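Local coordinates for CheC-like superfamily protein (Shewanella oneidensis, PDB 3H2D) that probably acts as a CheX-type phosphatase in bacterial chemotaxis, removing phosphate from the response regulator CheY, at residues P9-L14 with I136-T141; N16-S19 with S23-L26; E85-V90 with P117-G122. All coordinates share one frame; numbering follows the deposited sequence.

Contact 1: residues P9-L14 with I136-T141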
ATOM      1  N   PRO B   9       8.773  16.560  -7.511  1.00 22.98           N
ATOM      2  CA  PRO B   9       9.628  16.250  -6.326  1.00 23.05           C
ATOM      3  C   PRO B   9       9.890  14.759  -6.091  1.00 21.63           C
ATOM      4  O   PRO B   9      10.989  14.355  -5.623  1.00 22.75           O
ATOM      5  CB  PRO B   9       8.840  16.853  -5.164  1.00 24.11           C
ATOM      6  CG  PRO B   9       7.929  17.806  -5.780  1.00 24.25           C
ATOM      7  CD  PRO B   9       7.629  17.405  -7.153  1.00 23.62           C
ATOM      8  N   PHE B  10       8.884  13.942  -6.403  1.00 20.76           N
ATOM      9  CA  PHE B  10       9.000  12.505  -6.284  1.00 21.09           C
ATOM     10  C   PHE B  10       9.877  11.941  -7.404  1.00 21.80           C
ATOM     11  O   PHE B  10      10.784  11.121  -7.150  1.00 22.09           O
ATOM     12  CB  PHE B  10       7.595  11.863  -6.305  1.00 21.17           C
ATOM     13  CG  PHE B  10       6.705  12.319  -5.185  1.00 21.22           C
ATOM     14  CD1 PHE B  10       6.748  11.687  -3.957  1.00 22.43           C
ATOM     15  CD2 PHE B  10       5.851  13.422  -5.343  1.00 21.30           C
ATOM     16  CE1 PHE B  10       5.908  12.116  -2.890  1.00 23.34           C
ATOM     17  CE2 PHE B  10       5.045  13.865  -4.299  1.00 25.70           C
ATOM     18  CZ  PHE B  10       5.075  13.204  -3.059  1.00 24.39           C
ATOM     19  N   LEU B  11       9.630  12.400  -8.622  1.00 22.30           N
ATOM     20  CA  LEU B  11      10.487  12.104  -9.797  1.00 25.27           C
ATOM     21  C   LEU B  11      11.961  12.405  -9.507  1.00 22.86           C
ATOM     22  O   LEU B  11      12.840  11.570  -9.729  1.00 22.96           O
ATOM     23  CB  LEU B  11      10.004  12.944 -10.967  1.00 25.62           C
ATOM     24  CG  LEU B  11      10.820  13.116 -12.255  1.00 32.19           C
ATOM     25  CD1 LEU B  11      11.293  11.797 -12.746  1.00 34.23           C
ATOM     26  CD2 LEU B  11       9.934  13.806 -13.315  1.00 29.44           C
ATOM     27  N   GLN B  12      12.226  13.624  -9.039  1.00 23.02           N
ATOM     28  CA  GLN B  12      13.604  14.064  -8.826  1.00 25.30           C
ATOM     29  C   GLN B  12      14.272  13.205  -7.749  1.00 23.68           C
ATOM     30  O   GLN B  12      15.420  12.800  -7.880  1.00 23.98           O
ATOM     31  CB  GLN B  12      13.595  15.535  -8.447  1.00 25.27           C
ATOM     32  CG  GLN B  12      13.123  16.452  -9.605  1.00 31.27           C
ATOM     33  CD  GLN B  12      12.677  17.884  -9.172  1.00 33.64           C
ATOM     34  OE1 GLN B  12      12.882  18.321  -8.011  1.00 33.79           O
ATOM     35  NE2 GLN B  12      12.057  18.616 -10.133  1.00 35.69           N
ATOM     36  N   SER B  13      13.521  12.920  -6.688  1.00 21.37           N
ATOM     37  CA  SER B  13      14.057  12.154  -5.583  1.00 21.11           C
ATOM     38  C   SER B  13      14.379  10.716  -6.017  1.00 22.62           C
ATOM     39  O   SER B  13      15.397  10.188  -5.599  1.00 21.37           O
ATOM     40  CB  SER B  13      13.133  12.190  -4.336  1.00 23.04           C
ATOM     41  OG  SER B  13      12.938  13.538  -3.942  1.00 25.69           O
ATOM     42  N   LEU B  14      13.511  10.098  -6.822  1.00 23.49           N
ATOM     43  CA  LEU B  14      13.743   8.742  -7.302  1.00 24.89           C
ATOM     44  C   LEU B  14      14.986   8.755  -8.190  1.00 22.87           C
ATOM     45  O   LEU B  14      15.824   7.868  -8.083  1.00 24.98           O
ATOM     46  CB  LEU B  14      12.527   8.196  -8.070  1.00 23.07           C
ATOM     47  CG  LEU B  14      12.686   6.766  -8.622  1.00 28.39           C
ATOM     48  CD1 LEU B  14      12.880   5.678  -7.486  1.00 26.52           C
ATOM     49  CD2 LEU B  14      11.539   6.414  -9.558  1.00 28.49           C
ATOM     50  N   ILE B 136      -1.741  10.973 -10.666  1.00 23.25           N
ATOM     51  CA  ILE B 136      -0.664  11.306 -11.606  1.00 23.95           C
ATOM     52  C   ILE B 136       0.304  10.126 -11.674  1.00 23.69           C
ATOM     53  O   ILE B 136       0.808   9.679 -10.657  1.00 23.23           O
ATOM     54  CB  ILE B 136       0.141  12.537 -11.162  1.00 24.74           C
ATOM     55  CG1 ILE B 136      -0.751  13.738 -10.896  1.00 28.73           C
ATOM     56  CG2 ILE B 136       1.215  12.862 -12.168  1.00 24.51           C
ATOM     57  CD1 ILE B 136       0.020  14.846 -10.171  1.00 34.04           C
ATOM     58  N   ILE B 137       0.538   9.610 -12.872  1.00 23.69           N
ATOM     59  CA  ILE B 137       1.418   8.487 -13.041  1.00 23.07           C
ATOM     60  C   ILE B 137       2.477   8.794 -14.093  1.00 24.69           C
ATOM     61  O   ILE B 137       2.228   9.506 -15.070  1.00 24.17           O
ATOM     62  CB  ILE B 137       0.642   7.224 -13.447  1.00 24.33           C
ATOM     63  CG1 ILE B 137       1.592   6.038 -13.594  1.00 24.95           C
ATOM     64  CG2 ILE B 137      -0.112   7.426 -14.730  1.00 28.50           C
ATOM     65  CD1 ILE B 137       0.882   4.672 -13.441  1.00 29.96           C
HETATM   66  N   MSE B 138       3.662   8.243 -13.893  0.56 23.19           N
HETATM   67  CA  MSE B 138       4.700   8.377 -14.890  0.56 23.30           C
HETATM   68  C   MSE B 138       5.542   7.135 -14.949  0.56 21.35           C
HETATM   69  O   MSE B 138       5.912   6.586 -13.920  0.56 21.29           O
HETATM   70  CB  MSE B 138       5.586   9.571 -14.598  0.56 22.25           C
HETATM   71  CG  MSE B 138       6.509   9.429 -13.427  0.56 27.49           C
HETATM   72 SE   MSE B 138       7.504  11.125 -13.335  0.42 25.57          SE
HETATM   73  CE  MSE B 138       8.947  10.730 -14.564  0.56 32.52           C
ATOM     74  N   PRO B 139       5.839   6.694 -16.168  1.00 23.54           N
ATOM     75  CA  PRO B 139       6.737   5.558 -16.382  1.00 28.42           C
ATOM     76  C   PRO B 139       8.211   5.978 -16.367  1.00 24.53           C
ATOM     77  O   PRO B 139       8.525   7.167 -16.622  1.00 24.68           O
ATOM     78  CB  PRO B 139       6.304   5.056 -17.758  1.00 24.10           C
ATOM     79  CG  PRO B 139       5.985   6.308 -18.462  1.00 24.79           C
ATOM     80  CD  PRO B 139       5.314   7.206 -17.447  1.00 25.22           C
ATOM     81  N   PHE B 140       9.079   5.013 -16.077  1.00 25.66           N
ATOM     82  CA  PHE B 140      10.539   5.115 -16.240  1.00 27.07           C
ATOM     83  C   PHE B 140      11.067   3.872 -16.969  1.00 27.70           C
ATOM     84  O   PHE B 140      10.700   2.733 -16.613  1.00 30.02           O
ATOM     85  CB  PHE B 140      11.245   5.170 -14.878  1.00 27.31           C
ATOM     86  CG  PHE B 140      10.876   6.330 -14.056  1.00 26.20           C
ATOM     87  CD1 PHE B 140       9.700   6.323 -13.334  1.00 23.82           C
ATOM     88  CD2 PHE B 140      11.704   7.426 -13.973  1.00 30.52           C
ATOM     89  CE1 PHE B 140       9.355   7.399 -12.536  1.00 28.01           C
ATOM     90  CE2 PHE B 140      11.363   8.504 -13.178  1.00 28.26           C
ATOM     91  CZ  PHE B 140      10.192   8.502 -12.485  1.00 30.23           C
ATOM     92  N   THR B 141      11.899   4.049 -18.002  0.50 26.82           N
ATOM     93  CA  THR B 141      12.418   2.902 -18.785  0.50 25.80           C
ATOM     94  C   THR B 141      13.933   2.714 -18.646  0.50 25.37           C
ATOM     95  O   THR B 141      14.694   3.676 -18.602  0.50 23.88           O
ATOM     96  CB  THR B 141      12.055   3.008 -20.311  0.50 27.50           C
ATOM     97  OG1 THR B 141      12.065   1.705 -20.916  0.50 24.53           O
ATOM     98  CG2 THR B 141      13.036   3.891 -21.069  0.50 24.75           C
TER

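Contact 2: residues N16-S19 with S23-L26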
ATOM      1  N   ASN B  16      17.443  10.799  -8.111  1.00 28.62           N
ATOM      2  CA  ASN B  16      18.582  10.880  -7.175  1.00 30.54           C
ATOM      3  C   ASN B  16      19.046   9.547  -6.616  1.00 30.11           C
ATOM      4  O   ASN B  16      20.227   9.247  -6.622  1.00 33.06           O
ATOM      5  CB  ASN B  16      18.261  11.797  -5.978  1.00 30.96           C
ATOM      6  CG  ASN B  16      18.318  13.225  -6.319  1.00 32.09           C
ATOM      7  OD1 ASN B  16      18.783  13.600  -7.389  1.00 36.82           O
ATOM      8  ND2 ASN B  16      17.795  14.063  -5.424  1.00 32.08           N
ATOM      9  N   VAL B  17      18.119   8.747  -6.110  1.00 29.39           N
ATOM     10  CA  VAL B  17      18.467   7.466  -5.514  1.00 30.00           C
ATOM     11  C   VAL B  17      19.016   6.495  -6.583  1.00 33.17           C
ATOM     12  O   VAL B  17      20.127   5.981  -6.459  1.00 33.87           O
ATOM     13  CB  VAL B  17      17.266   6.858  -4.763  1.00 30.31           C
ATOM     14  CG1 VAL B  17      17.616   5.497  -4.195  1.00 33.76           C
ATOM     15  CG2 VAL B  17      16.830   7.805  -3.622  1.00 32.31           C
ATOM     16  N   ILE B  18      18.269   6.322  -7.666  1.00 33.98           N
ATOM     17  CA  ILE B  18      18.579   5.297  -8.666  1.00 34.85           C
ATOM     18  C   ILE B  18      19.763   5.693  -9.549  1.00 35.38           C
ATOM     19  O   ILE B  18      20.729   4.932  -9.705  1.00 34.59           O
ATOM     20  CB  ILE B  18      17.326   4.950  -9.489  1.00 35.45           C
ATOM     21  CG1 ILE B  18      16.180   4.539  -8.572  1.00 32.21           C
ATOM     22  CG2 ILE B  18      17.635   3.834 -10.480  1.00 37.09           C
ATOM     23  CD1 ILE B  18      16.494   3.378  -7.608  1.00 31.10           C
ATOM     24  N   SER B  19      19.736   6.903 -10.081  1.00 36.64           N
ATOM     25  CA  SER B  19      20.778   7.327 -10.992  1.00 40.45           C
ATOM     26  C   SER B  19      22.092   7.581 -10.309  1.00 41.69           C
ATOM     27  O   SER B  19      23.114   7.169 -10.851  1.00 42.56           O
ATOM     28  CB  SER B  19      20.326   8.525 -11.848  1.00 42.67           C
ATOM     29  OG  SER B  19      19.200   8.152 -12.657  1.00 49.42           O
ATOM     30  N   SER B  23      23.698   4.063  -9.597  1.00 37.21           N
ATOM     31  CA  SER B  23      24.342   4.269 -10.891  1.00 38.92           C
ATOM     32  C   SER B  23      23.566   3.667 -12.073  1.00 39.80           C
ATOM     33  O   SER B  23      24.164   3.080 -12.975  1.00 40.53           O
ATOM     34  CB  SER B  23      25.757   3.695 -10.875  1.00 40.15           C
ATOM     35  OG  SER B  23      26.504   4.191  -9.780  1.00 45.20           O
ATOM     36  N   LEU B  24      22.247   3.815 -12.076  1.00 37.61           N
ATOM     37  CA  LEU B  24      21.409   3.197 -13.099  1.00 37.85           C
ATOM     38  C   LEU B  24      20.518   4.288 -13.707  1.00 38.44           C
ATOM     39  O   LEU B  24      19.682   4.847 -13.009  1.00 40.55           O
ATOM     40  CB  LEU B  24      20.566   2.086 -12.443  1.00 37.77           C
ATOM     41  CG  LEU B  24      19.848   1.079 -13.349  1.00 39.06           C
ATOM     42  CD1 LEU B  24      19.535  -0.202 -12.609  1.00 38.21           C
ATOM     43  CD2 LEU B  24      18.570   1.700 -13.925  1.00 39.53           C
ATOM     44  N   GLU B  25      20.710   4.575 -14.995  0.50 37.57           N
ATOM     45  CA  GLU B  25      19.958   5.622 -15.692  0.50 38.07           C
ATOM     46  C   GLU B  25      18.527   5.158 -16.001  0.50 36.22           C
ATOM     47  O   GLU B  25      18.333   4.262 -16.821  0.50 35.02           O
ATOM     48  CB  GLU B  25      20.683   6.010 -16.996  0.50 38.79           C
ATOM     49  CG  GLU B  25      20.078   7.200 -17.773  0.50 39.07           C
ATOM     50  CD  GLU B  25      20.450   7.184 -19.263  0.50 40.01           C
ATOM     51  OE1 GLU B  25      21.122   8.136 -19.714  0.50 41.06           O
ATOM     52  OE2 GLU B  25      20.079   6.215 -19.985  0.50 41.16           O
ATOM     53  N   LEU B  26      17.545   5.730 -15.298  1.00 35.03           N
ATOM     54  CA  LEU B  26      16.144   5.560 -15.640  1.00 34.02           C
ATOM     55  C   LEU B  26      15.761   6.706 -16.563  1.00 35.22           C
ATOM     56  O   LEU B  26      16.106   7.856 -16.297  1.00 38.01           O
ATOM     57  CB  LEU B  26      15.282   5.602 -14.384  1.00 36.07           C
ATOM     58  CG  LEU B  26      15.260   4.334 -13.534  1.00 34.77           C
ATOM     59  CD1 LEU B  26      14.492   4.611 -12.247  1.00 36.99           C
ATOM     60  CD2 LEU B  26      14.657   3.155 -14.277  1.00 31.80           C
TER

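Contact 3: residues E85-V90 with P117-G122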
ATOM      1  N   GLU B  85      15.143  -9.504   1.660  1.00 24.01           N
ATOM      2  CA  GLU B  85      16.172  -8.472   1.490  1.00 26.18           C
ATOM      3  C   GLU B  85      15.804  -7.494   0.387  1.00 23.80           C
ATOM      4  O   GLU B  85      16.112  -6.304   0.492  1.00 24.04           O
ATOM      5  CB  GLU B  85      17.539  -9.094   1.219  1.00 27.32           C
ATOM      6  CG  GLU B  85      18.114  -9.830   2.450  1.00 33.80           C
ATOM      7  N   VAL B  86      15.168  -7.993  -0.666  1.00 22.94           N
ATOM      8  CA  VAL B  86      14.719  -7.113  -1.782  1.00 24.04           C
ATOM      9  C   VAL B  86      13.609  -6.196  -1.303  1.00 23.49           C
ATOM     10  O   VAL B  86      13.658  -4.998  -1.530  1.00 23.87           O
ATOM     11  CB  VAL B  86      14.322  -7.869  -3.062  1.00 25.13           C
ATOM     12  CG1 VAL B  86      13.752  -6.885  -4.170  1.00 23.51           C
ATOM     13  CG2 VAL B  86      15.499  -8.677  -3.622  1.00 22.89           C
ATOM     14  N   THR B  87      12.623  -6.740  -0.600  1.00 24.52           N
ATOM     15  CA  THR B  87      11.528  -5.913  -0.097  1.00 23.56           C
ATOM     16  C   THR B  87      12.019  -4.862   0.928  1.00 24.27           C
ATOM     17  O   THR B  87      11.543  -3.741   0.907  1.00 22.26           O
ATOM     18  CB  THR B  87      10.337  -6.731   0.425  1.00 23.53           C
ATOM     19  OG1 THR B  87      10.666  -7.351   1.688  1.00 23.49           O
ATOM     20  CG2 THR B  87       9.844  -7.754  -0.670  1.00 23.78           C
ATOM     21  N   ASP B  88      12.974  -5.222   1.782  1.00 23.06           N
ATOM     22  CA  ASP B  88      13.600  -4.238   2.663  1.00 24.27           C
ATOM     23  C   ASP B  88      14.220  -3.073   1.864  1.00 25.15           C
ATOM     24  O   ASP B  88      13.998  -1.925   2.192  1.00 23.69           O
ATOM     25  CB  ASP B  88      14.707  -4.890   3.489  1.00 25.08           C
ATOM     26  CG  ASP B  88      14.192  -5.759   4.585  1.00 28.66           C
ATOM     27  OD1 ASP B  88      12.983  -5.766   4.907  1.00 29.87           O
ATOM     28  OD2 ASP B  88      15.048  -6.424   5.169  1.00 30.47           O
ATOM     29  N   LEU B  89      14.942  -3.365   0.790  1.00 24.65           N
ATOM     30  CA  LEU B  89      15.540  -2.292  -0.001  1.00 25.41           C
ATOM     31  C   LEU B  89      14.470  -1.408  -0.652  1.00 24.10           C
ATOM     32  O   LEU B  89      14.609  -0.202  -0.676  1.00 23.68           O
ATOM     33  CB  LEU B  89      16.469  -2.847  -1.096  1.00 25.47           C
ATOM     34  CG  LEU B  89      17.178  -1.773  -1.967  1.00 26.21           C
ATOM     35  CD1 LEU B  89      18.099  -0.876  -1.128  1.00 28.68           C
ATOM     36  CD2 LEU B  89      17.987  -2.452  -3.051  1.00 29.04           C
ATOM     37  N   VAL B  90      13.430  -2.018  -1.191  1.00 23.58           N
ATOM     38  CA  VAL B  90      12.341  -1.252  -1.779  1.00 22.25           C
ATOM     39  C   VAL B  90      11.695  -0.343  -0.726  1.00 20.80           C
ATOM     40  O   VAL B  90      11.331   0.811  -1.024  1.00 23.13           O
ATOM     41  CB  VAL B  90      11.325  -2.183  -2.479  1.00 22.80           C
ATOM     42  CG1 VAL B  90      10.039  -1.412  -2.884  1.00 21.25           C
ATOM     43  CG2 VAL B  90      12.018  -2.864  -3.702  1.00 21.48           C
ATOM     44  N   PRO B 117       6.432   2.457   5.054  1.00 22.82           N
ATOM     45  CA  PRO B 117       6.290   1.758   3.798  1.00 23.42           C
ATOM     46  C   PRO B 117       5.645   0.385   3.930  1.00 23.01           C
ATOM     47  O   PRO B 117       5.808  -0.289   4.923  1.00 21.12           O
ATOM     48  CB  PRO B 117       7.731   1.547   3.334  1.00 25.78           C
ATOM     49  CG  PRO B 117       8.521   2.534   4.079  1.00 24.35           C
ATOM     50  CD  PRO B 117       7.853   2.583   5.421  1.00 23.36           C
HETATM   51  N   MSE B 118       4.839   0.041   2.940  0.50 24.81           N
HETATM   52  CA  MSE B 118       4.402  -1.326   2.758  0.50 26.07           C
HETATM   53  C   MSE B 118       4.889  -1.719   1.400  0.50 25.19           C
HETATM   54  O   MSE B 118       4.817  -0.934   0.456  0.50 24.11           O
HETATM   55  CB  MSE B 118       2.892  -1.441   2.807  0.50 27.17           C
HETATM   56  CG  MSE B 118       2.349  -1.403   4.195  0.50 27.53           C
HETATM   57 SE   MSE B 118       0.440  -1.150   4.132  0.38 28.10          SE
HETATM   58  CE  MSE B 118       0.378   0.775   3.885  0.50 23.41           C
ATOM     59  N   VAL B 119       5.433  -2.926   1.325  1.00 23.43           N
ATOM     60  CA  VAL B 119       5.959  -3.461   0.077  1.00 23.65           C
ATOM     61  C   VAL B 119       5.163  -4.679  -0.388  1.00 24.65           C
ATOM     62  O   VAL B 119       4.987  -5.642   0.357  1.00 23.76           O
ATOM     63  CB  VAL B 119       7.479  -3.819   0.194  1.00 22.90           C
ATOM     64  CG1 VAL B 119       8.061  -4.283  -1.155  1.00 24.67           C
ATOM     65  CG2 VAL B 119       8.210  -2.570   0.744  1.00 22.22           C
ATOM     66  N   VAL B 120       4.713  -4.598  -1.638  1.00 23.46           N
ATOM     67  CA  VAL B 120       3.929  -5.604  -2.294  1.00 24.51           C
ATOM     68  C   VAL B 120       4.873  -6.431  -3.134  1.00 25.45           C
ATOM     69  O   VAL B 120       5.707  -5.876  -3.842  1.00 23.88           O
ATOM     70  CB  VAL B 120       2.920  -4.942  -3.231  1.00 26.96           C
ATOM     71  CG1 VAL B 120       2.129  -6.010  -4.029  1.00 27.33           C
ATOM     72  CG2 VAL B 120       2.003  -3.954  -2.426  1.00 27.79           C
ATOM     73  N   SER B 121       4.761  -7.751  -3.022  0.50 25.61           N
ATOM     74  CA  SER B 121       5.509  -8.689  -3.854  0.50 25.56           C
ATOM     75  C   SER B 121       4.518  -9.602  -4.561  0.50 24.91           C
ATOM     76  O   SER B 121       3.686 -10.215  -3.906  0.50 25.25           O
ATOM     77  CB  SER B 121       6.444  -9.544  -3.001  0.50 25.40           C
ATOM     78  OG  SER B 121       7.388  -8.751  -2.300  0.50 24.27           O
ATOM     79  N   GLY B 122       4.634  -9.711  -5.883  1.00 23.99           N
ATOM     80  CA  GLY B 122       3.721 -10.548  -6.682  1.00 24.14           C
ATOM     81  C   GLY B 122       3.909 -10.289  -8.155  1.00 23.52           C
ATOM     82  O   GLY B 122       3.894  -9.139  -8.563  1.00 24.84           O
TER

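Contact 1: residues P9-L14 with I136-T141
In the helix-on-sheet layer of this CheC-like fold, Leu11 and Leu14, one helical turn apart, face Met138 and Phe140, which are two residues apart on a strand. The helix and strand axes run 10.9 Å apart at closest, and their directions differ by only 25°, so the helix lies nearly along the strand. Phe140 is met from two directions. Over one face of its ring, CD2 of Leu14 makes a CH-pi contact, 4.0 Å from the ring centroid and 18° off the normal. At the ring edge, near its plane, sits CD1 of Leu11; its 3.3 Å to CE2 of Phe140 is shorter than usual and doubtful in exact value. Leu11 reaches there because its CG is anti to the backbone N (chi1 167°), which carries the branch toward the strand although its CB starts out obliquely. The same leucine meets the selenomethionine Met138 at about a right angle, CD2 lying 3.6 Å from SE; as Met138 has a second conformer, that fit is less certain. Pro28 of the edge strand touches Leu11, Met138 and Phe140, while Ile149 touches Leu14 and Phe140. Replacing Leu11 by an alanine would probably open a gap at the ring edge and leave Phe140 freer to shift. With every contact across the interface made by carbon or selenium, cohesion rests on shape fit and burial, not on directional polar bonds.

Contact 2: residues N16-S19 with S23-L26
Ile18 and Leu24 are tied by a backbone hydrogen bond, Leu24 N to Ile18 O at 3.0 Å. The N-H points almost straight at the oxygen (163°), but the donor stands tilted 33° from the carbonyl plane. Ser23 N also lies 3.1 Å from Ile18 O, yet its poor angle excludes a bond, so within this pair of segments the carbonyl is satisfied by Leu24 alone. Ser19 O, one residue on, receives a CA-H...O contact instead, from CA of Ser23 at 3.1 Å. The carbonyl of Leu24 gets softer partners: a weak hydrogen bond from Ser19 OG at 3.4 Å, and a CA-H...O contact from CA of the same serine. Further back, Asn16 O accepts from the hydroxyl of Thr20. These bonds belong to the C-terminal end of helix 8-21, where a wider pi-type turn spans 16-19 and Ser23, with positive phi, is the first residue to leave helical geometry; the chain then heads into strand 27-33. The apolar side chains pack together beside the turn. Ile18 holds CG2 anti to the backbone N (CG1 at chi1 -55°), and this methyl touches CD1 of Leu26 at 3.7 Å and CB of Leu24 at 3.9 Å. Ile70 of helix 64-75 packs on both Ile18 and Leu24, and Leu66 and Gln69 of that helix also touch Leu24.

Contact 3: residues E85-V90 with P117-G122
Val119 meets the helix through Thr87 and Val90, one turn apart, and the alpha carbons nearest each other, those of Thr87 and Val119, are 6.1 Å apart. The axes of the helix and strand segments approach to 8.4 Å and cross at 136°, a steep, roughly opposed passage. Along 85-90, Thr87 is the first residue to touch the strand: its CB lies 3.7 Å from CG1 of Val119, and its backbone O is 3.5 Å from CG2 of Val119, so the two valine methyls engage different parts of one residue. Its CG2 also points to the Ser121 hydroxyl, a close approach left doubtful because Ser121 has two conformers. With OG1 set between the backbone N and the carbonyl carbon (chi1 73°), the Thr87 hydroxyl is bonded to Glu84 O and to Lys130 NZ of the second subunit, and OD1 of Asp88, whose CB is directed away from the strand, forms a salt bridge with that same lysine of the second subunit. Val90 closes the segment with CG1 3.9 Å from CG1 of Val119. That methyl of Val119 therefore touches both helix positions. Helix 64-75 flanks the segment, with Met71 on Val86 and Val67 on Val90, while Val43 of the adjacent strand 43-51 packs against Val90, Val119 and Ser121. Residues 118-121, Val119 among them, pair antiparallel with a strand of the second subunit, so the helix sits over a sheet that continues across the dimer.

Overall arrangement
From the N terminus, helix 8-21 supplies the first half of contact 1 and then of contact 2. Contact 2 closes at once, across the short turn that leads to strand 27-33. Contact 3 opens later, on helix 84-107, and closes at strand 113-122, so contacts 2 and 3 follow in series. Contact 1 closes last, at strand 135-142, and its long loop encloses both. Contacts 1 and 2 touch through CB of Phe140 and CD2 of Leu26, 4.0 Å apart. Contact 3 is separate, its centre about 18 Å from each of the others. Contacts 1 and 3 lay two helices on the same antiparallel sheet, near its opposite edges within the chain.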